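Side-chain contacts in centrosomal protein of 104 kDa (Homo sapiens, PDB 5LPH), which is required for ciliogenesis and for structural integrity at the ciliary tip, and interacts with tubulin, the part here being its TOG domain: residues L32-K35 with A36-A40; I245-M248 with Y249-H252; K87-L90 with R91-F95. All coordinates share one frame; numbering follows the deposited sequence.

How the interactions relate
All three contacts are local, each running along or at the start of one helix of the TOG domain, an all-helical array of HEAT repeats. Interactions 1 and 3 lie on the same side of the chain's centre, their centres about 17 Å apart, and they touch: the ring of Phe-95, on the last residue of interaction 3, packs on the end of interaction 1, with Phe-95 CE1 3.7 Å from Ala-40 CB. Interaction 2 is on the other side of the centre, about 50 Å from interaction 1 and about 42 Å from interaction 3 between centres, and touches neither. The three therefore sample both ends of the elongated domain.

Interaction 1. Residues L32-K35 with A36-A40; sequences LTEK and ALREA
Thr-33 caps the short helix 34-39: its OG1 accepts from Ala-36 N at 3.2 Å, with an N-H...O angle of 159°. The hydroxyl gets there because OG1 sits between the backbone N and the carbonyl carbon (chi1 58°), which turns it over the first turn of the helix and also places it 3.3 Å from Ala-36 CB. The carbonyl of the same threonine takes Leu-37 N, so the N-cap residue closes the turn with both side chain and backbone.

The tight apolar part lies next to this cap, round the buried Ala-36. Leu-32, just before the helix, reaches forward over its first turn, its CD1 3.8 Å from Leu-37 CD1 where the two side chains meet at about a right angle, while its other methyl, CD2, lies 4.2 Å from Ala-36 CB.

The solvent side is polar: a short but exposed salt bridge. Glu-34 sends its chain out with CG anti to the backbone N and then bends at chi2, bringing OE2 to the edge of the Arg-38 guanidinium. Arg-38 grips that single oxygen side-on, with NE at 2.8 Å from OE2 and NH2 at 2.9 Å from OE2. The oxygen lies in the guanidinium plane, but the carboxylate itself is turned 33° from it.

Inward, Leu-32 and Ala-36 rest on Tyr-56 of helix 49-56, whose hydroxyl bonds Glu-39 OE2; Leu-32 and Leu-37 also touch Ile-44 of helix 41-47, and Ala-40 meets Phe-95 of helix 83-100.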
ATOM      1  N   LEU A  32      13.914  24.614   9.400  1.00 46.97           N
ATOM      2  CA  LEU A  32      14.184  23.549   8.444  1.00 47.67           C
ATOM      3  C   LEU A  32      15.683  23.494   8.159  1.00 48.84           C
ATOM      4  O   LEU A  32      16.332  24.536   8.046  1.00 51.67           O
ATOM      5  CB  LEU A  32      13.408  23.795   7.143  1.00 46.54           C
ATOM      6  CG  LEU A  32      11.883  23.708   7.270  1.00 45.56           C
ATOM      7  CD1 LEU A  32      11.186  24.433   6.128  1.00 45.08           C
ATOM      8  CD2 LEU A  32      11.431  22.257   7.343  1.00 45.07           C
ATOM      9  N   THR A  33      16.226  22.285   8.048  1.00 50.57           N
ATOM     10  CA  THR A  33      17.619  22.098   7.641  1.00 53.53           C
ATOM     11  C   THR A  33      17.764  22.471   6.171  1.00 54.32           C
ATOM     12  O   THR A  33      16.764  22.597   5.461  1.00 53.72           O
ATOM     13  CB  THR A  33      18.079  20.637   7.813  1.00 55.03           C
ATOM     14  OG1 THR A  33      17.232  19.774   7.041  1.00 57.53           O
ATOM     15  CG2 THR A  33      18.043  20.220   9.285  1.00 53.66           C
ATOM     16  N   GLU A  34      19.005  22.639   5.717  1.00 58.12           N
ATOM     17  CA  GLU A  34      19.272  22.957   4.309  1.00 60.45           C
ATOM     18  C   GLU A  34      18.750  21.854   3.375  1.00 61.06           C
ATOM     19  O   GLU A  34      18.162  22.154   2.335  1.00 58.11           O
ATOM     20  CB  GLU A  34      20.768  23.208   4.076  1.00 62.77           C
ATOM     21  CG  GLU A  34      21.122  23.769   2.700  1.00 67.02           C
ATOM     22  CD  GLU A  34      20.383  25.058   2.358  1.00 71.93           C
ATOM     23  OE1 GLU A  34      20.241  25.932   3.246  1.00 74.11           O
ATOM     24  OE2 GLU A  34      19.929  25.198   1.198  1.00 74.06           O
ATOM     25  N   LYS A  35      18.947  20.594   3.768  1.00 62.73           N
ATOM     26  CA  LYS A  35      18.443  19.433   3.020  1.00 62.78           C
ATOM     27  C   LYS A  35      16.917  19.415   2.904  1.00 58.91           C
ATOM     28  O   LYS A  35      16.376  19.181   1.816  1.00 58.21           O
ATOM     29  CB  LYS A  35      18.927  18.131   3.675  1.00 67.39           C
ATOM     30  CG  LYS A  35      18.396  16.856   3.031  1.00 71.79           C
ATOM     31  CD  LYS A  35      19.326  15.670   3.305  1.00 76.16           C
ATOM     32  CE  LYS A  35      20.390  15.551   2.244  1.00 78.64           C
ATOM     33  NZ  LYS A  35      21.352  14.442   2.490  1.00 79.97           N
ATOM     34  N   ALA A  36      16.239  19.647   4.027  1.00 54.60           N
ATOM     35  CA  ALA A  36      14.769  19.683   4.073  1.00 51.99           C
ATOM     36  C   ALA A  36      14.183  20.824   3.239  1.00 50.83           C
ATOM     37  O   ALA A  36      13.122  20.687   2.627  1.00 49.20           O
ATOM     38  CB  ALA A  36      14.300  19.805   5.511  1.00 51.01           C
ATOM     39  N   LEU A  37      14.892  21.948   3.238  1.00 50.08           N
ATOM     40  CA  LEU A  37      14.505  23.146   2.502  1.00 50.11           C
ATOM     41  C   LEU A  37      14.426  22.883   0.997  1.00 49.76           C
ATOM     42  O   LEU A  37      13.456  23.277   0.346  1.00 50.04           O
ATOM     43  CB  LEU A  37      15.517  24.266   2.791  1.00 51.49           C
ATOM     44  CG  LEU A  37      15.091  25.718   2.971  1.00 52.84           C
ATOM     45  CD1 LEU A  37      13.780  25.861   3.732  1.00 53.76           C
ATOM     46  CD2 LEU A  37      16.223  26.439   3.691  1.00 53.34           C
ATOM     47  N   ARG A  38      15.436  22.200   0.457  1.00 51.95           N
ATOM     48  CA  ARG A  38      15.474  21.863  -0.978  1.00 55.52           C
ATOM     49  C   ARG A  38      14.474  20.757  -1.324  1.00 52.55           C
ATOM     50  O   ARG A  38      13.801  20.814  -2.360  1.00 54.15           O
ATOM     51  CB  ARG A  38      16.892  21.459  -1.413  1.00 58.39           C
ATOM     52  CG  ARG A  38      17.981  22.494  -1.112  1.00 62.38           C
ATOM     53  CD  ARG A  38      17.799  23.828  -1.843  1.00 64.81           C
ATOM     54  NE  ARG A  38      18.376  24.954  -1.100  1.00 66.75           N
ATOM     55  CZ  ARG A  38      18.296  26.239  -1.465  1.00 68.68           C
ATOM     56  NH1 ARG A  38      17.671  26.606  -2.588  1.00 66.54           N
ATOM     57  NH2 ARG A  38      18.857  27.174  -0.696  1.00 68.66           N
ATOM     58  N   GLU A  39      14.378  19.778  -0.430  1.00 51.19           N
ATOM     59  CA  GLU A  39      13.419  18.673  -0.520  1.00 51.75           C
ATOM     60  C   GLU A  39      11.964  19.168  -0.546  1.00 47.93           C
ATOM     61  O   GLU A  39      11.178  18.758  -1.406  1.00 47.15           O
ATOM     62  CB  GLU A  39      13.643  17.739   0.679  1.00 55.97           C
ATOM     63  CG  GLU A  39      12.931  16.401   0.659  1.00 58.83           C
ATOM     64  CD  GLU A  39      13.210  15.604   1.929  1.00 61.33           C
ATOM     65  OE1 GLU A  39      13.869  14.550   1.834  1.00 65.47           O
ATOM     66  OE2 GLU A  39      12.801  16.044   3.025  1.00 59.24           O
ATOM     67  N   ALA A  40      11.627  20.074   0.377  1.00 42.84           N
ATOM     68  CA  ALA A  40      10.259  20.600   0.531  1.00 40.22           C
ATOM     69  C   ALA A  40      10.028  21.961  -0.147  1.00 39.60           C
ATOM     70  O   ALA A  40       9.038  22.642   0.151  1.00 37.11           O
ATOM     71  CB  ALA A  40       9.921  20.693   2.010  1.00 39.12           C
TER

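Interaction 2. Residues I245-M248 with Y249-H252; sequences ILDM and YRQH
The Arg-250 guanidinium meets Asp-247 at its edge: OD1 lies near the guanidinium plane, 2.8 Å from NH1, in a salt bridge that uses one nitrogen. The carboxylate plane is turned 56° from the guanidinium, and Leu-246 O approaches obliquely, 3.7 Å from NH1. An extended chain from CG to NE carries the group back along the helix, past Leu-246 CB.

The His-252 ring is likewise met at its edge. Met-248, a selenomethionine, runs beside it in the same direction, and its SE lies 5.1 Å from the ring centroid, 81° off the ring normal. Bends at chi2 and chi3 leave CE 4.0 Å from ND1. Met-248 O is also near the ring plane, and it accepts a hydrogen bond from His-252 N at 2.9 Å. The contact buries His-252 ND1 with no polar partner in the model.

The Tyr-249 ring leads away from this stretch to stack with Phe-280, while its OH bonds Asp-284. Met-248 packs on Val-222 of helix 219-229, and Leu-246 on Phe-280 of helix 271-283. These i to i+3 and i to i+4 pairings belong to the last turns of helix 235-252, which closes the second HEAT repeat and packs between helices in the layered manner of a HEAT array.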
ATOM      1  N   ILE A 245      -1.530 -21.236  -3.914  1.00 63.56           N
ATOM      2  CA  ILE A 245      -1.548 -22.070  -5.124  1.00 65.34           C
ATOM      3  C   ILE A 245      -2.727 -23.057  -5.094  1.00 67.23           C
ATOM      4  O   ILE A 245      -3.417 -23.216  -6.107  1.00 67.22           O
ATOM      5  CB  ILE A 245      -0.198 -22.810  -5.331  1.00 63.60           C
ATOM      6  CG1 ILE A 245       0.899 -21.802  -5.695  1.00 61.70           C
ATOM      7  CG2 ILE A 245      -0.301 -23.859  -6.436  1.00 63.79           C
ATOM      8  CD1 ILE A 245       2.302 -22.291  -5.419  1.00 60.63           C
ATOM      9  N   LEU A 246      -2.959 -23.694  -3.941  1.00 68.89           N
ATOM     10  CA  LEU A 246      -4.093 -24.616  -3.775  1.00 71.92           C
ATOM     11  C   LEU A 246      -5.445 -23.899  -3.920  1.00 75.87           C
ATOM     12  O   LEU A 246      -6.361 -24.439  -4.538  1.00 78.60           O
ATOM     13  CB  LEU A 246      -4.024 -25.359  -2.433  1.00 71.57           C
ATOM     14  CG  LEU A 246      -2.841 -26.306  -2.184  1.00 73.57           C
ATOM     15  CD1 LEU A 246      -2.880 -26.845  -0.761  1.00 74.31           C
ATOM     16  CD2 LEU A 246      -2.813 -27.459  -3.175  1.00 73.42           C
ATOM     17  N   ASP A 247      -5.563 -22.692  -3.360  1.00 80.33           N
ATOM     18  CA  ASP A 247      -6.773 -21.860  -3.526  1.00 84.53           C
ATOM     19  C   ASP A 247      -7.032 -21.479  -4.986  1.00 85.59           C
ATOM     20  O   ASP A 247      -8.185 -21.441  -5.419  1.00 85.99           O
ATOM     21  CB  ASP A 247      -6.707 -20.582  -2.669  1.00 87.71           C
ATOM     22  CG  ASP A 247      -6.976 -20.836  -1.182  1.00 91.48           C
ATOM     23  OD1 ASP A 247      -7.402 -21.948  -0.802  1.00 91.76           O
ATOM     24  OD2 ASP A 247      -6.772 -19.899  -0.381  1.00 94.96           O
HETATM   25  N   MSE A 248      -5.967 -21.207  -5.736  1.00 86.89           N
HETATM   26  CA  MSE A 248      -6.085 -20.870  -7.163  1.00 89.48           C
HETATM   27  C   MSE A 248      -6.481 -22.065  -7.995  1.00 89.81           C
HETATM   28  O   MSE A 248      -7.128 -21.903  -9.033  1.00 88.86           O
HETATM   29  CB  MSE A 248      -4.781 -20.283  -7.700  1.00 89.86           C
HETATM   30  CG  MSE A 248      -4.498 -18.906  -7.099  1.00 91.14           C
HETATM   31 SE   MSE A 248      -5.661 -17.519  -7.893  1.00 92.16          SE
HETATM   32  CE  MSE A 248      -4.728 -17.361  -9.618  1.00 91.99           C
ATOM     33  N   TYR A 249      -6.097 -23.265  -7.552  1.00 91.92           N
ATOM     34  CA  TYR A 249      -6.510 -24.510  -8.205  1.00 92.55           C
ATOM     35  C   TYR A 249      -8.001 -24.814  -7.997  1.00 92.11           C
ATOM     36  O   TYR A 249      -8.663 -25.273  -8.925  1.00 91.26           O
ATOM     37  CB  TYR A 249      -5.651 -25.686  -7.722  1.00 93.42           C
ATOM     38  CG  TYR A 249      -5.846 -26.947  -8.532  1.00 95.96           C
ATOM     39  CD1 TYR A 249      -5.382 -27.033  -9.843  1.00 97.27           C
ATOM     40  CD2 TYR A 249      -6.506 -28.053  -7.995  1.00 97.40           C
ATOM     41  CE1 TYR A 249      -5.570 -28.185 -10.595  1.00 97.40           C
ATOM     42  CE2 TYR A 249      -6.694 -29.208  -8.742  1.00 98.43           C
ATOM     43  CZ  TYR A 249      -6.224 -29.270 -10.042  1.00 98.18           C
ATOM     44  OH  TYR A 249      -6.408 -30.406 -10.798  1.00 98.08           O
ATOM     45  N   ARG A 250      -8.517 -24.560  -6.792  1.00 93.07           N
ATOM     46  CA  ARG A 250      -9.960 -24.692  -6.507  1.00 96.36           C
ATOM     47  C   ARG A 250     -10.843 -23.786  -7.384  1.00 95.22           C
ATOM     48  O   ARG A 250     -11.954 -24.172  -7.747  1.00 94.60           O
ATOM     49  CB  ARG A 250     -10.270 -24.387  -5.033  1.00 97.58           C
ATOM     50  CG  ARG A 250      -9.787 -25.430  -4.039  1.00 99.15           C
ATOM     51  CD  ARG A 250     -10.336 -25.147  -2.644  1.00100.49           C
ATOM     52  NE  ARG A 250      -9.742 -25.995  -1.604  1.00101.69           N
ATOM     53  CZ  ARG A 250      -8.606 -25.751  -0.941  1.00102.37           C
ATOM     54  NH1 ARG A 250      -7.872 -24.666  -1.183  1.00103.02           N
ATOM     55  NH2 ARG A 250      -8.191 -26.616  -0.017  1.00102.25           N
ATOM     56  N   GLN A 251     -10.348 -22.589  -7.707  1.00 94.36           N
ATOM     57  CA  GLN A 251     -11.102 -21.606  -8.494  1.00 94.70           C
ATOM     58  C   GLN A 251     -10.921 -21.821 -10.004  1.00 95.18           C
ATOM     59  O   GLN A 251     -11.903 -21.944 -10.734  1.00 93.78           O
ATOM     60  CB  GLN A 251     -10.681 -20.172  -8.124  1.00 94.43           C
ATOM     61  CG  GLN A 251     -10.892 -19.767  -6.658  1.00 93.95           C
ATOM     62  CD  GLN A 251     -12.335 -19.484  -6.328  1.00 94.20           C
ATOM     63  OE1 GLN A 251     -12.944 -18.677  -6.999  1.00 92.02           O
ATOM     64  NE2 GLN A 251     -12.890 -20.133  -5.291  1.00 92.84           N
ATOM     65  N   HIS A 252      -9.667 -21.874 -10.455  1.00 98.46           N
ATOM     66  CA  HIS A 252      -9.330 -21.842 -11.893  1.00100.54           C
ATOM     67  C   HIS A 252      -8.903 -23.179 -12.528  1.00100.78           C
ATOM     68  O   HIS A 252      -8.807 -23.272 -13.757  1.00 98.45           O
ATOM     69  CB  HIS A 252      -8.266 -20.769 -12.139  1.00100.38           C
ATOM     70  CG  HIS A 252      -8.763 -19.379 -11.900  1.00100.54           C
ATOM     71  ND1 HIS A 252      -8.355 -18.613 -10.828  1.00101.32           N
ATOM     72  CD2 HIS A 252      -9.662 -18.629 -12.581  1.00100.76           C
ATOM     73  CE1 HIS A 252      -8.970 -17.443 -10.870  1.00101.67           C
ATOM     74  NE2 HIS A 252      -9.767 -17.428 -11.923  1.00102.37           N
TER

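Interaction 3. Residues K87-L90 with R91-F95; sequences KNTL and RASVF
Arg-91 and Leu-90 bury the most surface here, and Lys-87 and Val-94 meet them one turn away on helix 83-100. The aliphatic part of Arg-91 lies along the Lys-87 carbonyl, CG 3.4 Å from Lys-87 O, and its chain then runs extended to NE. The residue has two conformers, so the long, weak ion pair of its NH1 with Glu-133 of helix 131-147 is doubtful.

Leu-90 holds CG anti to its backbone N (chi1 -179°), which sets CD2 beside Val-94 CG2 at 4.1 Å, the two side chains pointing the same way. Leu-90 continues onto Ile-119 and Tyr-123 of helix 106-126, and Val-94 onto Cys-137.

On another side of the helix Ser-93 OG donates to Thr-89 O at 2.8 Å, while Ser-93 N reaches the same oxygen at 3.0 Å from the opposite face of the carbonyl plane. Replacing Ser-93 with an alanine would probably leave Thr-89 O with the backbone N-H as its one remaining donor in this turn and the oxygen less firmly held.

The contact is thus mostly apolar packing, with the buried serine hydroxyl satisfied within its own helix by Thr-89 O.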
ATOM      1  N   LYS A  87      -4.892  21.436  -7.463  1.00 59.10           N
ATOM      2  CA  LYS A  87      -3.925  20.366  -7.733  1.00 59.19           C
ATOM      3  C   LYS A  87      -2.589  20.586  -7.022  1.00 57.47           C
ATOM      4  O   LYS A  87      -2.040  19.647  -6.457  1.00 58.51           O
ATOM      5  CB  LYS A  87      -3.688  20.191  -9.234  1.00 61.59           C
ATOM      6  CG  LYS A  87      -4.853  19.568  -9.982  1.00 64.11           C
ATOM      7  CD  LYS A  87      -4.593  19.553 -11.480  1.00 66.26           C
ATOM      8  CE  LYS A  87      -5.830  19.125 -12.253  1.00 69.87           C
ATOM      9  NZ  LYS A  87      -5.574  19.020 -13.718  1.00 71.31           N
ATOM     10  N   ASN A  88      -2.062  21.810  -7.056  1.00 54.55           N
ATOM     11  CA  ASN A  88      -0.817  22.132  -6.337  1.00 53.46           C
ATOM     12  C   ASN A  88      -0.937  21.849  -4.841  1.00 49.38           C
ATOM     13  O   ASN A  88      -0.041  21.259  -4.238  1.00 43.35           O
ATOM     14  CB  ASN A  88      -0.421  23.604  -6.528  1.00 56.13           C
ATOM     15  CG  ASN A  88       0.075  23.909  -7.926  1.00 57.72           C
ATOM     16  OD1 ASN A  88       0.557  23.026  -8.637  1.00 61.48           O
ATOM     17  ND2 ASN A  88      -0.041  25.171  -8.327  1.00 58.43           N
ATOM     18  N   THR A  89      -2.052  22.283  -4.261  1.00 47.46           N
ATOM     19  CA  THR A  89      -2.336  22.062  -2.850  1.00 49.06           C
ATOM     20  C   THR A  89      -2.434  20.566  -2.516  1.00 48.01           C
ATOM     21  O   THR A  89      -1.927  20.122  -1.482  1.00 45.40           O
ATOM     22  CB  THR A  89      -3.613  22.818  -2.436  1.00 50.96           C
ATOM     23  OG1 THR A  89      -3.400  24.224  -2.612  1.00 53.99           O
ATOM     24  CG2 THR A  89      -3.941  22.572  -0.999  1.00 51.67           C
ATOM     25  N   LEU A  90      -3.076  19.805  -3.399  1.00 48.63           N
ATOM     26  CA  LEU A  90      -3.139  18.350  -3.275  1.00 46.44           C
ATOM     27  C   LEU A  90      -1.752  17.713  -3.318  1.00 45.81           C
ATOM     28  O   LEU A  90      -1.456  16.852  -2.489  1.00 45.65           O
ATOM     29  CB  LEU A  90      -4.037  17.754  -4.363  1.00 45.56           C
ATOM     30  CG  LEU A  90      -4.231  16.232  -4.355  1.00 45.63           C
ATOM     31  CD1 LEU A  90      -5.636  15.875  -4.810  1.00 47.09           C
ATOM     32  CD2 LEU A  90      -3.210  15.508  -5.224  1.00 45.83           C
ATOM     33  N   ARG A  91      -0.918  18.135  -4.272  1.00 45.76           N
ATOM     34  CA  ARG A  91       0.429  17.561  -4.442  0.50 45.98           C
ATOM     35  C   ARG A  91       1.366  17.889  -3.274  1.00 45.24           C
ATOM     36  O   ARG A  91       2.188  17.057  -2.877  1.00 43.55           O
ATOM     37  CB  ARG A  91       1.054  17.991  -5.785  0.50 46.85           C
ATOM     38  CG  ARG A  91       0.389  17.317  -6.984  0.50 48.36           C
ATOM     39  CD  ARG A  91       1.015  17.591  -8.343  0.50 49.35           C
ATOM     40  NE  ARG A  91       0.074  17.177  -9.391  0.50 50.37           N
ATOM     41  CZ  ARG A  91       0.187  16.070 -10.123  0.50 49.34           C
ATOM     42  NH1 ARG A  91      -0.738  15.780 -11.027  0.50 49.21           N
ATOM     43  NH2 ARG A  91       1.225  15.263  -9.965  0.50 48.50           N
ATOM     44  N   ALA A  92       1.233  19.093  -2.724  1.00 43.95           N
ATOM     45  CA  ALA A  92       2.017  19.501  -1.558  1.00 42.16           C
ATOM     46  C   ALA A  92       1.576  18.741  -0.304  1.00 41.31           C
ATOM     47  O   ALA A  92       2.407  18.350   0.517  1.00 39.40           O
ATOM     48  CB  ALA A  92       1.882  20.993  -1.332  1.00 41.35           C
ATOM     49  N   SER A  93       0.266  18.545  -0.165  1.00 40.45           N
ATOM     50  CA  SER A  93      -0.292  17.785   0.946  1.00 41.44           C
ATOM     51  C   SER A  93       0.103  16.311   0.900  1.00 41.67           C
ATOM     52  O   SER A  93       0.438  15.728   1.930  1.00 44.26           O
ATOM     53  CB  SER A  93      -1.811  17.932   0.988  1.00 40.67           C
ATOM     54  OG  SER A  93      -2.145  19.294   1.168  1.00 40.33           O
ATOM     55  N   VAL A  94       0.083  15.725  -0.293  1.00 40.88           N
ATOM     56  CA  VAL A  94       0.529  14.343  -0.483  1.00 40.12           C
ATOM     57  C   VAL A  94       2.017  14.183  -0.147  1.00 40.16           C
ATOM     58  O   VAL A  94       2.415  13.158   0.416  1.00 40.29           O
ATOM     59  CB  VAL A  94       0.196  13.833  -1.909  1.00 39.65           C
ATOM     60  CG1 VAL A  94       0.904  12.521  -2.218  1.00 40.23           C
ATOM     61  CG2 VAL A  94      -1.308  13.650  -2.054  1.00 39.08           C
ATOM     62  N   PHE A  95       2.824  15.189  -0.488  1.00 39.05           N
ATOM     63  CA  PHE A  95       4.249  15.208  -0.123  1.00 38.02           C
ATOM     64  C   PHE A  95       4.450  15.098   1.404  1.00 37.81           C
ATOM     65  O   PHE A  95       5.310  14.345   1.864  1.00 37.62           O
ATOM     66  CB  PHE A  95       4.945  16.460  -0.697  1.00 37.05           C
ATOM     67  CG  PHE A  95       6.353  16.665  -0.199  1.00 36.46           C
ATOM     68  CD1 PHE A  95       6.598  17.430   0.936  1.00 36.08           C
ATOM     69  CD2 PHE A  95       7.432  16.103  -0.866  1.00 36.19           C
ATOM     70  CE1 PHE A  95       7.889  17.618   1.404  1.00 36.23           C
ATOM     71  CE2 PHE A  95       8.729  16.291  -0.406  1.00 36.80           C
ATOM     72  CZ  PHE A  95       8.956  17.050   0.733  1.00 36.23           C
TER